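Local coordinates for protein N-acetylglucosamine-6-phosphate deacetylase (Mycobacterium smegmatis, PDB 6FV4) that probably catalyses the metal-dependent removal of the acetyl group from N-acetylglucosamine 6-phosphate, a step in amino-sugar metabolism, at residues R91-A94 / L95-H99; A149-P152 / V153-R156; P160-I163 / G164-D168; L343-A346 / V347-C351; G389-V392 / V393-A397. The protein carries 1 engineered substitution. All blocks are in the same frame, centred on the assembly; numbering follows the deposited sequence.

Interaction 1. Residues R91-A94 / L95-H99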
loop_
_atom_site.group_PDB
_atom_site.type_symbol
_atom_site.label_atom_id
_atom_site.label_comp_id
_atom_site.label_asym_id
_atom_site.label_seq_id
_atom_site.Cartn_x
_atom_site.Cartn_y
_atom_site.Cartn_z
ATOM N N ARG B 91 -38.023 -3.321 4.941
ATOM C CA ARG B 91 -37.414 -4.582 5.356
ATOM C C ARG B 91 -35.891 -4.492 5.363
ATOM O O ARG B 91 -35.230 -5.043 6.260
ATOM C CB ARG B 91 -37.874 -5.717 4.432
ATOM C CG ARG B 91 -39.271 -6.230 4.717
ATOM C CD ARG B 91 -39.468 -7.665 4.224
ATOM N NE ARG B 91 -39.379 -7.774 2.767
ATOM C CZ ARG B 91 -40.403 -7.611 1.931
ATOM N NH1 ARG B 91 -41.610 -7.328 2.400
ATOM N NH2 ARG B 91 -40.223 -7.733 0.619
ATOM N N ALA B 92 -35.312 -3.846 4.348
ATOM C CA ALA B 92 -33.863 -3.687 4.313
ATOM C C ALA B 92 -33.400 -2.807 5.458
ATOM O O ALA B 92 -32.437 -3.144 6.171
ATOM C CB ALA B 92 -33.426 -3.091 2.979
ATOM N N VAL B 93 -34.099 -1.695 5.667
ATOM C CA VAL B 93 -33.738 -0.768 6.731
ATOM C C VAL B 93 -33.845 -1.447 8.086
ATOM O O VAL B 93 -32.952 -1.319 8.927
ATOM C CB VAL B 93 -34.624 0.491 6.652
ATOM C CG1 VAL B 93 -34.560 1.266 7.953
ATOM C CG2 VAL B 93 -34.189 1.348 5.467
ATOM N N ALA B 94 -34.927 -2.196 8.316
ATOM C CA ALA B 94 -35.114 -2.830 9.618
ATOM C C ALA B 94 -34.004 -3.834 9.910
ATOM O O ALA B 94 -33.574 -3.974 11.057
ATOM C CB ALA B 94 -36.477 -3.517 9.687
ATOM N N LEU B 95 -33.532 -4.541 8.881
ATOM C CA LEU B 95 -32.489 -5.537 9.084
ATOM C C LEU B 95 -31.177 -4.884 9.474
ATOM O O LEU B 95 -30.571 -5.234 10.490
ATOM C CB LEU B 95 -32.287 -6.380 7.825
ATOM C CG LEU B 95 -31.132 -7.275 8.251
ATOM C CD1 LEU B 95 -31.651 -8.552 8.873
ATOM C CD2 LEU B 95 -30.102 -7.505 7.154
ATOM N N HIS B 96 -30.707 -3.942 8.659
ATOM C CA HIS B 96 -29.419 -3.319 8.924
ATOM C C HIS B 96 -29.451 -2.451 10.172
ATOM O O HIS B 96 -28.463 -2.400 10.909
ATOM C CB HIS B 96 -28.985 -2.516 7.715
ATOM C CG HIS B 96 -28.597 -3.383 6.567
ATOM N ND1 HIS B 96 -27.355 -3.974 6.481
ATOM C CD2 HIS B 96 -29.300 -3.816 5.495
ATOM C CE1 HIS B 96 -27.300 -4.713 5.387
ATOM N NE2 HIS B 96 -28.465 -4.631 4.769
ATOM N N ARG B 97 -30.572 -1.769 10.429
ATOM C CA ARG B 97 -30.699 -0.978 11.657
ATOM C C ARG B 97 -30.509 -1.843 12.901
ATOM O O ARG B 97 -29.867 -1.419 13.871
ATOM C CB ARG B 97 -32.070 -0.284 11.704
ATOM C CG ARG B 97 -32.055 1.146 12.247
ATOM C CD ARG B 97 -33.335 1.918 11.868
ATOM N NE ARG B 97 -33.115 2.913 10.822
ATOM C CZ ARG B 97 -34.067 3.717 10.339
ATOM N NH1 ARG B 97 -35.300 3.650 10.812
ATOM N NH2 ARG B 97 -33.790 4.587 9.375
ATOM N N ALA B 98 -31.067 -3.059 12.891
ATOM C CA ALA B 98 -30.958 -3.959 14.029
ATOM C C ALA B 98 -29.529 -4.437 14.245
ATOM O O ALA B 98 -29.201 -4.901 15.339
ATOM C CB ALA B 98 -31.884 -5.162 13.836
ATOM N N HIS B 99 -28.678 -4.342 13.229
ATOM C CA HIS B 99 -27.274 -4.680 13.358
ATOM C C HIS B 99 -26.382 -3.458 13.486
ATOM O O HIS B 99 -25.159 -3.587 13.353
ATOM C CB HIS B 99 -26.842 -5.533 12.174
ATOM C CG HIS B 99 -27.515 -6.861 12.151
ATOM N ND1 HIS B 99 -26.976 -7.973 12.757
ATOM C CD2 HIS B 99 -28.704 -7.248 11.636
ATOM C CE1 HIS B 99 -27.794 -8.997 12.595
ATOM N NE2 HIS B 99 -28.850 -8.583 11.918
#
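Val-93 sets its CG1 methyl over one face of the Arg-97 guanidinium, a single turn further along helix 86-98, which follows the first strand of the amidohydrolase (beta/alpha)8 barrel. The methyl sits over the centre of the flat group, with CG1 of Val-93 3.5 Å from CZ of Arg-97. The two side chains run side by side in the same direction, and the bend of Arg-97 at chi3 (-106°) turns the guanidinium broadside to the methyl. Its NH2 makes a weak hydrogen bond to Gly-130 O and also lies close to the like-charged Arg-387, while Val-93 packs on Ile-132 and Leu-104.

His-96 occupies another side of the helix. The ring presents its edge to a backbone oxygen of the preceding turn, CD2 of His-96 lying 3.3 Å from Ala-92 O, while Leu-95 CD2 is above one ring face, offset toward the rim. A hydrogen bond from NE2 to Gly-75 O fixes the ring's rotation and ties the helix to the chain just after the zinc ligand His-74.

Beneath these side chains the helical hydrogen bonds continue: His-96 N to Ala-92 O is 3.1 Å and Arg-97 N to Val-93 O is 2.9 Å. Near the end of the helix, Ala-98 N reaches Ala-94 O at 3.2 Å, and His-99 N bonds to His-96 O at 3.0 Å, keeping only a weak bond to Leu-95 O.

Interaction 2. Residues A149-P152 / V153-R156. With CD (cadmium ion), chain J.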
loop_
_atom_site.group_PDB
_atom_site.type_symbol
_atom_site.label_atom_id
_atom_site.label_comp_id
_atom_site.label_asym_id
_atom_site.label_seq_id
_atom_site.Cartn_x
_atom_site.Cartn_y
_atom_site.Cartn_z
ATOM N N ALA B 149 -19.670 -7.169 -11.900
ATOM C CA ALA B 149 -20.511 -6.399 -12.804
ATOM C C ALA B 149 -21.979 -6.699 -12.529
ATOM O O ALA B 149 -22.358 -7.844 -12.271
ATOM C CB ALA B 149 -20.162 -6.721 -14.260
ATOM N N HIS B 150 -22.804 -5.658 -12.573
ATOM C CA HIS B 150 -24.200 -5.770 -12.136
ATOM C C HIS B 150 -25.108 -6.116 -13.312
ATOM O O HIS B 150 -25.689 -7.205 -13.349
ATOM C CB HIS B 150 -24.630 -4.482 -11.433
ATOM C CG HIS B 150 -23.862 -4.210 -10.178
ATOM N ND1 HIS B 150 -23.683 -5.164 -9.196
ATOM C CD2 HIS B 150 -23.204 -3.103 -9.756
ATOM C CE1 HIS B 150 -22.947 -4.653 -8.220
ATOM N NE2 HIS B 150 -22.656 -3.400 -8.529
ATOM N N GLN B 151 -25.247 -5.195 -14.269
ATOM C CA GLN B 151 -25.947 -5.463 -15.530
ATOM C C GLN B 151 -25.204 -4.755 -16.658
ATOM O O GLN B 151 -25.604 -3.673 -17.110
ATOM C CB GLN B 151 -27.416 -5.031 -15.450
ATOM C CG GLN B 151 -28.206 -5.251 -16.753
ATOM C CD GLN B 151 -28.636 -6.698 -16.947
ATOM O OE1 GLN B 151 -28.919 -7.136 -18.066
ATOM N NE2 GLN B 151 -28.684 -7.448 -15.853
ATOM N N PRO B 152 -24.100 -5.345 -17.138
ATOM C CA PRO B 152 -23.221 -4.626 -18.083
ATOM C C PRO B 152 -23.824 -4.347 -19.461
ATOM O O PRO B 152 -23.257 -3.522 -20.191
ATOM C CB PRO B 152 -21.985 -5.541 -18.201
ATOM C CG PRO B 152 -22.385 -6.850 -17.613
ATOM C CD PRO B 152 -23.461 -6.564 -16.607
ATOM N N VAL B 153 -24.933 -4.974 -19.860
ATOM C CA VAL B 153 -25.461 -4.625 -21.179
ATOM C C VAL B 153 -26.120 -3.245 -21.176
ATOM O O VAL B 153 -26.317 -2.657 -22.245
ATOM C CB VAL B 153 -26.432 -5.700 -21.716
ATOM C CG1 VAL B 153 -25.661 -6.945 -22.152
ATOM C CG2 VAL B 153 -27.503 -6.050 -20.691
ATOM N N LEU B 154 -26.441 -2.691 -20.009
ATOM C CA LEU B 154 -27.038 -1.360 -19.939
ATOM C C LEU B 154 -26.026 -0.265 -19.613
ATOM O O LEU B 154 -26.410 0.910 -19.535
ATOM C CB LEU B 154 -28.174 -1.332 -18.908
ATOM C CG LEU B 154 -29.432 -2.172 -19.157
ATOM C CD1 LEU B 154 -30.102 -2.536 -17.829
ATOM C CD2 LEU B 154 -30.420 -1.451 -20.081
ATOM N N MET B 155 -24.758 -0.616 -19.392
ATOM C CA MET B 155 -23.733 0.399 -19.178
ATOM C C MET B 155 -23.675 1.340 -20.380
ATOM O O MET B 155 -23.807 0.912 -21.531
ATOM C CB MET B 155 -22.365 -0.271 -18.947
ATOM C CG MET B 155 -22.310 -1.148 -17.710
ATOM S SD MET B 155 -20.673 -1.864 -17.374
ATOM C CE MET B 155 -20.246 -2.450 -19.014
ATOM N N ARG B 156 -23.496 2.634 -20.118
ATOM C CA ARG B 156 -23.501 3.593 -21.211
ATOM C C ARG B 156 -22.691 4.818 -20.825
ATOM O O ARG B 156 -22.413 5.057 -19.645
ATOM C CB ARG B 156 -24.938 3.995 -21.605
ATOM C CG ARG B 156 -25.792 4.511 -20.446
ATOM C CD ARG B 156 -27.268 4.661 -20.868
ATOM N NE ARG B 156 -28.138 5.093 -19.772
ATOM C CZ ARG B 156 -28.741 4.278 -18.904
ATOM N NH1 ARG B 156 -28.584 2.961 -18.981
ATOM N NH2 ARG B 156 -29.521 4.785 -17.962
HETATM CD CD CD J . -20.361 -3.235 -7.434
HETATM O O HOH W 1 -19.530 -5.680 -7.669
#
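Gln-151 and Leu-154 are joined by a backbone hydrogen bond, Leu-154 N to Gln-151 O at 3.2 Å, in the loop that leaves barrel strand 134-138 and carries a metal ligand of this amidohydrolase. A second, weak bond from Met-155 N to Pro-152 O, 3.4 Å long, follows at once, and the backbone angles fit two overlapping type I turns.

Metal coordination belongs to the start of the loop. His-150 NE2 binds the cadmium ion at 2.5 Å, water 1 is a further ligand, and Glu-138, His-204 and His-225 bind the same ion. The preceding Ala-149 is predicted to contact substrate.

Polar contacts hold the far end: Arg-156 gives a weak bond from NH1 back to Leu-154 O, and its NH2 forms a salt bridge with Glu-162.

Apolar contacts lie along the turns. Leu-154 CD1 reaches Gln-151 CG at 3.5 Å, the two side chains crossing at a slant. Met-155 folds back beneath the proline through its bend at chi3 (-46°), which curls the terminal methyl inward: Met-155 CE comes to rest 3.6 Å from Pro-152 CB.

Interaction 3. Residues P160-I163 / G164-D168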
loop_
_atom_site.group_PDB
_atom_site.type_symbol
_atom_site.label_atom_id
_atom_site.label_comp_id
_atom_site.label_asym_id
_atom_site.label_seq_id
_atom_site.Cartn_x
_atom_site.Cartn_y
_atom_site.Cartn_z
ATOM N N PRO B 160 -24.759 14.287 -20.188
ATOM C CA PRO B 160 -25.106 15.294 -19.177
ATOM C C PRO B 160 -26.602 15.569 -19.082
ATOM O O PRO B 160 -27.086 15.904 -17.994
ATOM C CB PRO B 160 -24.308 16.532 -19.616
ATOM C CG PRO B 160 -23.834 16.255 -20.990
ATOM C CD PRO B 160 -23.751 14.781 -21.143
ATOM N N GLY B 161 -27.348 15.421 -20.179
ATOM C CA GLY B 161 -28.798 15.537 -20.100
ATOM C C GLY B 161 -29.421 14.515 -19.165
ATOM O O GLY B 161 -30.207 14.863 -18.282
ATOM N N GLU B 162 -29.065 13.235 -19.330
ATOM C CA GLU B 162 -29.622 12.223 -18.434
ATOM C C GLU B 162 -29.165 12.429 -16.992
ATOM O O GLU B 162 -29.927 12.164 -16.056
ATOM C CB GLU B 162 -29.258 10.811 -18.896
ATOM C CG GLU B 162 -29.813 9.773 -17.944
ATOM C CD GLU B 162 -29.719 8.371 -18.461
ATOM O OE1 GLU B 162 -29.191 8.198 -19.576
ATOM O OE2 GLU B 162 -30.172 7.443 -17.749
ATOM N N ILE B 163 -27.942 12.913 -16.788
ATOM C CA ILE B 163 -27.477 13.163 -15.427
ATOM C C ILE B 163 -28.313 14.263 -14.776
ATOM O O ILE B 163 -28.803 14.115 -13.649
ATOM C CB ILE B 163 -25.969 13.492 -15.430
ATOM C CG1 ILE B 163 -25.172 12.242 -15.803
ATOM C CG2 ILE B 163 -25.536 14.017 -14.082
ATOM C CD1 ILE B 163 -23.660 12.414 -15.723
ATOM N N GLY B 164 -28.519 15.365 -15.487
ATOM C CA GLY B 164 -29.373 16.417 -14.954
ATOM C C GLY B 164 -30.788 15.941 -14.666
ATOM O O GLY B 164 -31.364 16.267 -13.622
ATOM N N ARG B 165 -31.355 15.134 -15.571
ATOM C CA ARG B 165 -32.702 14.604 -15.364
ATOM C C ARG B 165 -32.767 13.694 -14.145
ATOM O O ARG B 165 -33.734 13.743 -13.373
ATOM C CB ARG B 165 -33.158 13.850 -16.608
ATOM C CG ARG B 165 -33.397 14.748 -17.811
ATOM C CD ARG B 165 -34.095 13.979 -18.895
ATOM N NE ARG B 165 -33.262 12.924 -19.463
ATOM C CZ ARG B 165 -32.487 13.083 -20.530
ATOM N NH1 ARG B 165 -32.426 14.263 -21.129
ATOM N NH2 ARG B 165 -31.762 12.070 -20.988
ATOM N N VAL B 166 -31.743 12.849 -13.956
ATOM C CA VAL B 166 -31.729 11.946 -12.812
ATOM C C VAL B 166 -31.530 12.726 -11.523
ATOM O O VAL B 166 -32.196 12.459 -10.514
ATOM C CB VAL B 166 -30.653 10.862 -13.001
ATOM C CG1 VAL B 166 -30.444 10.093 -11.705
ATOM C CG2 VAL B 166 -31.066 9.926 -14.117
ATOM N N LEU B 167 -30.617 13.703 -11.527
ATOM C CA LEU B 167 -30.418 14.522 -10.335
ATOM C C LEU B 167 -31.658 15.356 -10.021
ATOM O O LEU B 167 -31.997 15.557 -8.848
ATOM C CB LEU B 167 -29.198 15.429 -10.505
ATOM C CG LEU B 167 -27.810 14.763 -10.543
ATOM C CD1 LEU B 167 -26.727 15.806 -10.456
ATOM C CD2 LEU B 167 -27.661 13.748 -9.445
ATOM N N ASP B 168 -32.333 15.874 -11.052
ATOM C CA ASP B 168 -33.583 16.588 -10.811
ATOM C C ASP B 168 -34.595 15.683 -10.125
ATOM O O ASP B 168 -35.211 16.068 -9.127
ATOM C CB ASP B 168 -34.144 17.134 -12.125
ATOM C CG ASP B 168 -33.335 18.299 -12.665
ATOM O OD1 ASP B 168 -32.447 18.807 -11.935
ATOM O OD2 ASP B 168 -33.571 18.684 -13.833
#
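Arg-165 lies back along the first turn of helix 160-170 and lowers one face of its guanidinium onto the peptide that joins Gly-161 to Glu-162. Gly-161 C and Glu-162 N both lie beneath this face, displaced toward its rim, and CZ of Arg-165 is 3.6 Å from Gly-161 C. The bend at chi3 (-67°) brings the group down over the backbone. With no side chain on Gly-161, NH1 can settle beside its carbonyl, while NH2 of Arg-165 comes to 3.3 Å from Glu-162 CA.

Glu-162 takes a different course. Its CG is anti to the backbone N (chi1 179°) and the rest of the chain is extended, running alongside Val-166 in the same direction with Glu-162 CG 4.0 Å from Val-166 CG2. Both pack against Leu-116 of helix 113-129. Ile-163 and Leu-167 form a third row, in looser contact at 4.2 Å between Ile-163 CG2 and Leu-167 CD1; Ile-163 also covers Ala-189 and Leu-193 of helix 186-195. Helix 160-170 is the helix of the beta-alpha-beta crossover between barrel strands 134-138 and 174-179, its backbone held by bonds such as Leu-167 N to Ile-163 O, 2.8 Å.

Arg-165 therefore meets the helix through its flat face, leaving its N-H groups directed elsewhere; one has a long, weak ion pair with Asp-159. The buried Glu-162 carboxylate, paired with Arg-156 and close to the helix start, is probably stabilised as an anion.

Interaction 4. Residues L343-A346 / V347-C351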
loop_
_atom_site.group_PDB
_atom_site.type_symbol
_atom_site.label_atom_id
_atom_site.label_comp_id
_atom_site.label_asym_id
_atom_site.label_seq_id
_atom_site.Cartn_x
_atom_site.Cartn_y
_atom_site.Cartn_z
ATOM N N LEU B 343 -10.287 -0.991 17.933
ATOM C CA LEU B 343 -11.612 -0.408 18.086
ATOM C C LEU B 343 -11.626 1.037 17.629
ATOM O O LEU B 343 -12.591 1.491 17.003
ATOM C CB LEU B 343 -12.057 -0.503 19.543
ATOM C CG LEU B 343 -12.431 -1.895 20.041
ATOM C CD1 LEU B 343 -12.675 -1.838 21.532
ATOM C CD2 LEU B 343 -13.655 -2.437 19.321
ATOM N N SER B 344 -10.565 1.785 17.950
ATOM C CA SER B 344 -10.520 3.196 17.589
ATOM C C SER B 344 -10.404 3.378 16.083
ATOM O O SER B 344 -11.027 4.281 15.505
ATOM C CB SER B 344 -9.362 3.881 18.313
ATOM O OG SER B 344 -9.751 4.171 19.644
ATOM N N LEU B 345 -9.626 2.521 15.426
ATOM C CA LEU B 345 -9.553 2.580 13.974
ATOM C C LEU B 345 -10.882 2.166 13.347
ATOM O O LEU B 345 -11.383 2.838 12.446
ATOM C CB LEU B 345 -8.425 1.687 13.473
ATOM C CG LEU B 345 -8.283 1.585 11.958
ATOM C CD1 LEU B 345 -7.944 2.936 11.365
ATOM C CD2 LEU B 345 -7.224 0.523 11.604
ATOM N N ALA B 346 -11.468 1.065 13.829
ATOM C CA ALA B 346 -12.701 0.557 13.244
ATOM C C ALA B 346 -13.833 1.572 13.371
ATOM O O ALA B 346 -14.657 1.706 12.460
ATOM C CB ALA B 346 -13.072 -0.773 13.903
ATOM N N VAL B 347 -13.865 2.334 14.474
ATOM C CA VAL B 347 -14.904 3.352 14.618
ATOM C C VAL B 347 -14.728 4.453 13.578
ATOM O O VAL B 347 -15.705 4.942 12.996
ATOM C CB VAL B 347 -14.915 3.909 16.054
ATOM C CG1 VAL B 347 -15.677 5.229 16.104
ATOM C CG2 VAL B 347 -15.560 2.920 16.981
ATOM N N ARG B 348 -13.488 4.857 13.310
ATOM C CA ARG B 348 -13.252 5.808 12.225
ATOM C C ARG B 348 -13.713 5.239 10.885
ATOM O O ARG B 348 -14.373 5.926 10.097
ATOM C CB ARG B 348 -11.773 6.164 12.160
ATOM C CG ARG B 348 -11.362 7.313 13.073
ATOM C CD ARG B 348 -9.871 7.246 13.375
ATOM N NE ARG B 348 -9.324 8.554 13.755
ATOM C CZ ARG B 348 -9.275 9.024 14.997
ATOM N NH1 ARG B 348 -9.734 8.296 16.012
ATOM N NH2 ARG B 348 -8.760 10.222 15.233
ATOM N N GLN B 349 -13.370 3.979 10.607
ATOM C CA GLN B 349 -13.664 3.423 9.291
ATOM C C GLN B 349 -15.141 3.103 9.101
ATOM O O GLN B 349 -15.624 3.102 7.961
ATOM C CB GLN B 349 -12.839 2.163 9.065
ATOM C CG GLN B 349 -11.352 2.445 8.985
ATOM C CD GLN B 349 -10.556 1.186 8.826
ATOM O OE1 GLN B 349 -11.013 0.109 9.223
ATOM N NE2 GLN B 349 -9.364 1.300 8.225
ATOM N N ALA B 350 -15.862 2.773 10.175
ATOM C CA ALA B 350 -17.251 2.349 10.045
ATOM C C ALA B 350 -18.247 3.456 10.357
ATOM O O ALA B 350 -19.442 3.286 10.074
ATOM C CB ALA B 350 -17.542 1.158 10.968
ATOM N N CYS B 351 -17.783 4.569 10.939
ATOM C CA CYS B 351 -18.652 5.631 11.433
ATOM C C CYS B 351 -18.231 7.009 10.926
ATOM O O CYS B 351 -19.042 7.710 10.308
ATOM C CB CYS B 351 -18.689 5.636 12.970
ATOM S SG CYS B 351 -18.901 3.998 13.777
HETATM O O HOH W 2 -12.353 6.515 16.846
#
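The side-chain amide of Gln-349 has the branched end of Leu-345 over one of its faces: Leu-345 CG stands 3.9 Å from Gln-349 CD, and Leu-345 CD1 is 3.8 Å from Gln-349 NE2. At the amide's ends the partners are polar, OE1 being hydrogen-bonded to Tyr-266 OH and NE2, weakly, to Thr-270 OG1. An extended chain beyond CG (chi2 177°) carries the buried amide out to them, past the leucine. The guanidinium of Arg-348 instead has Ser-344 O at its edge, near its plane. Water 2 bridges the two, donating to Ser-344 O at 2.9 Å and accepting a weak bond from Arg-348 NH1, while NE makes a salt bridge to Glu-276.

These residues belong to helix 339-357, which packs against the (beta/alpha)8 barrel of the amidohydrolases: Gln-349 and Ala-350 make backbone hydrogen bonds to Leu-280 and Val-69, on the last and first barrel strands. Ala-346 and Val-347 lie against Phe-328 of helix 324-334. Gln-349 N to Leu-345 O is 2.9 Å and Ala-350 N to Ala-346 O 2.8 Å, while Arg-348 N to Ser-344 O is weak. A wider pi-type turn takes in 348-351, and the i to i-4 bond from Cys-351 N to Val-347 O is weak there.

Interaction 5. Residues G389-V392 / V393-A397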
loop_
_atom_site.group_PDB
_atom_site.type_symbol
_atom_site.label_atom_id
_atom_site.label_comp_id
_atom_site.label_asym_id
_atom_site.label_seq_id
_atom_site.Cartn_x
_atom_site.Cartn_y
_atom_site.Cartn_z
ATOM N N GLY B 389 -31.993 8.970 19.609
ATOM C CA GLY B 389 -32.323 8.958 21.022
ATOM C C GLY B 389 -33.262 7.866 21.486
ATOM O O GLY B 389 -33.583 7.820 22.681
ATOM N N GLU B 390 -33.707 6.980 20.602
ATOM C CA GLU B 390 -34.634 5.922 20.979
ATOM C C GLU B 390 -34.045 4.564 20.633
ATOM O O GLU B 390 -33.308 4.420 19.659
ATOM C CB GLU B 390 -35.981 6.106 20.291
ATOM C CG GLU B 390 -36.598 7.444 20.644
ATOM C CD GLU B 390 -37.882 7.710 19.916
ATOM O OE1 GLU B 390 -38.596 6.736 19.582
ATOM O OE2 GLU B 390 -38.186 8.901 19.685
ATOM N N TRP B 391 -34.369 3.567 21.445
ATOM C CA TRP B 391 -33.853 2.228 21.196
ATOM C C TRP B 391 -34.555 1.633 19.977
ATOM O O TRP B 391 -35.768 1.399 20.002
ATOM C CB TRP B 391 -34.045 1.356 22.432
ATOM C CG TRP B 391 -33.270 1.839 23.614
ATOM C CD1 TRP B 391 -33.768 2.392 24.764
ATOM C CD2 TRP B 391 -31.847 1.820 23.759
ATOM N NE1 TRP B 391 -32.736 2.713 25.620
ATOM C CE2 TRP B 391 -31.548 2.370 25.025
ATOM C CE3 TRP B 391 -30.796 1.382 22.945
ATOM C CZ2 TRP B 391 -30.244 2.494 25.489
ATOM C CZ3 TRP B 391 -29.493 1.518 23.409
ATOM C CH2 TRP B 391 -29.233 2.068 24.669
ATOM N N VAL B 392 -33.805 1.440 18.889
ATOM C CA VAL B 392 -34.240 0.530 17.830
ATOM C C VAL B 392 -34.230 -0.899 18.352
ATOM O O VAL B 392 -35.247 -1.603 18.319
ATOM C CB VAL B 392 -33.338 0.668 16.587
ATOM C CG1 VAL B 392 -33.678 -0.408 15.554
ATOM C CG2 VAL B 392 -33.448 2.047 15.978
ATOM N N VAL B 393 -33.059 -1.337 18.835
ATOM C CA VAL B 393 -32.859 -2.583 19.572
ATOM C C VAL B 393 -32.480 -2.197 20.996
ATOM O O VAL B 393 -31.410 -1.626 21.230
ATOM C CB VAL B 393 -31.777 -3.458 18.925
ATOM C CG1 VAL B 393 -31.363 -4.621 19.845
ATOM C CG2 VAL B 393 -32.266 -3.981 17.574
ATOM N N THR B 394 -33.372 -2.460 21.939
ATOM C CA THR B 394 -33.114 -2.169 23.340
ATOM C C THR B 394 -32.258 -3.285 23.948
ATOM O O THR B 394 -32.336 -4.437 23.502
ATOM C CB THR B 394 -34.441 -2.024 24.091
ATOM O OG1 THR B 394 -34.224 -1.466 25.393
ATOM C CG2 THR B 394 -35.145 -3.365 24.217
ATOM N N PRO B 395 -31.399 -2.960 24.924
ATOM C CA PRO B 395 -30.482 -3.974 25.474
ATOM C C PRO B 395 -31.227 -5.226 25.919
ATOM O O PRO B 395 -32.231 -5.152 26.636
ATOM C CB PRO B 395 -29.819 -3.255 26.661
ATOM C CG PRO B 395 -29.914 -1.808 26.333
ATOM C CD PRO B 395 -31.187 -1.631 25.538
ATOM N N GLY B 396 -30.743 -6.388 25.452
ATOM C CA GLY B 396 -31.383 -7.664 25.686
ATOM C C GLY B 396 -32.240 -8.191 24.541
ATOM O O GLY B 396 -32.456 -9.408 24.459
ATOM N N ALA B 397 -32.722 -7.319 23.654
ATOM C CA ALA B 397 -33.719 -7.687 22.651
ATOM C C ALA B 397 -33.129 -8.145 21.317
ATOM O O ALA B 397 -33.893 -8.458 20.399
ATOM C CB ALA B 397 -34.674 -6.509 22.410
HETATM O O HOH W 3 -35.894 -3.021 20.873
#
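Trp-391 turns its indole toward the chain that follows by placing CG beside the backbone N and away from the carbonyl carbon (chi1 -64°), with chi2 at 111° setting the ring plane. The chain bends at Val-392, so Thr-394 and Pro-395 return over one face of that ring. Pro-395 CD stands 3.9 Å from the centroid of the six-membered ring of Trp-391 and only 8° off its normal, a CH-pi contact squarely over the face. Above the same face, Thr-394 OG1 sits near the five-membered part, 3.9 Å from Trp-391 CG, and Thr-394 CB is 3.8 Å from Trp-391 CB.

The corner is a classic beta bulge, Val-392 and Val-393 both facing Val-385 of strand 382-387. Water 3 bridges across the corner, giving a hydrogen bond to Val-392 O at 3.0 Å and receiving one from Thr-394 N at 2.8 Å. Beyond the bulge a type II turn from Thr-394 to Ala-397 is closed by Ala-397 N to Thr-394 O, 2.9 Å, with Gly-396 taking up the positive phi of its third position. Trp-391 also packs on Ala-384 and Met-386, and Arg-57 of strand 57-58 touches it together with Thr-394 and Pro-395, joining this C-terminal segment to the N-terminal strands.

Proline CD carries hydrogens made slightly positive by the adjacent amide nitrogen, so its place over the electron-rich indole is probably favoured by electrostatics as well as by dispersion. With no direct hydrogen bond between the two segments, the contact rests mainly on packing against the indole, with the water as the polar bridge.

From the N terminus, the five contacts follow one another in series, and none nests in or crosses another. Each is local, joining adjacent turns of a helix or closing a bend in the chain. Interaction 1, on helix 86-98, meets interaction 5 near the C terminus: Ala-98 CA is 3.8 Å from Val-393 CG2, and Arg-97 packs on Val-392, tying a barrel helix to the terminal segment. Interaction 2, in the metal-binding loop, joins interaction 3 through the salt bridge from Arg-156 NH2 to Glu-162 OE2, 2.7 Å, linking that loop to helix 160-170. Interaction 4, on helix 339-357, touches none of the others; its centre is about 20 Å from that of interaction 1.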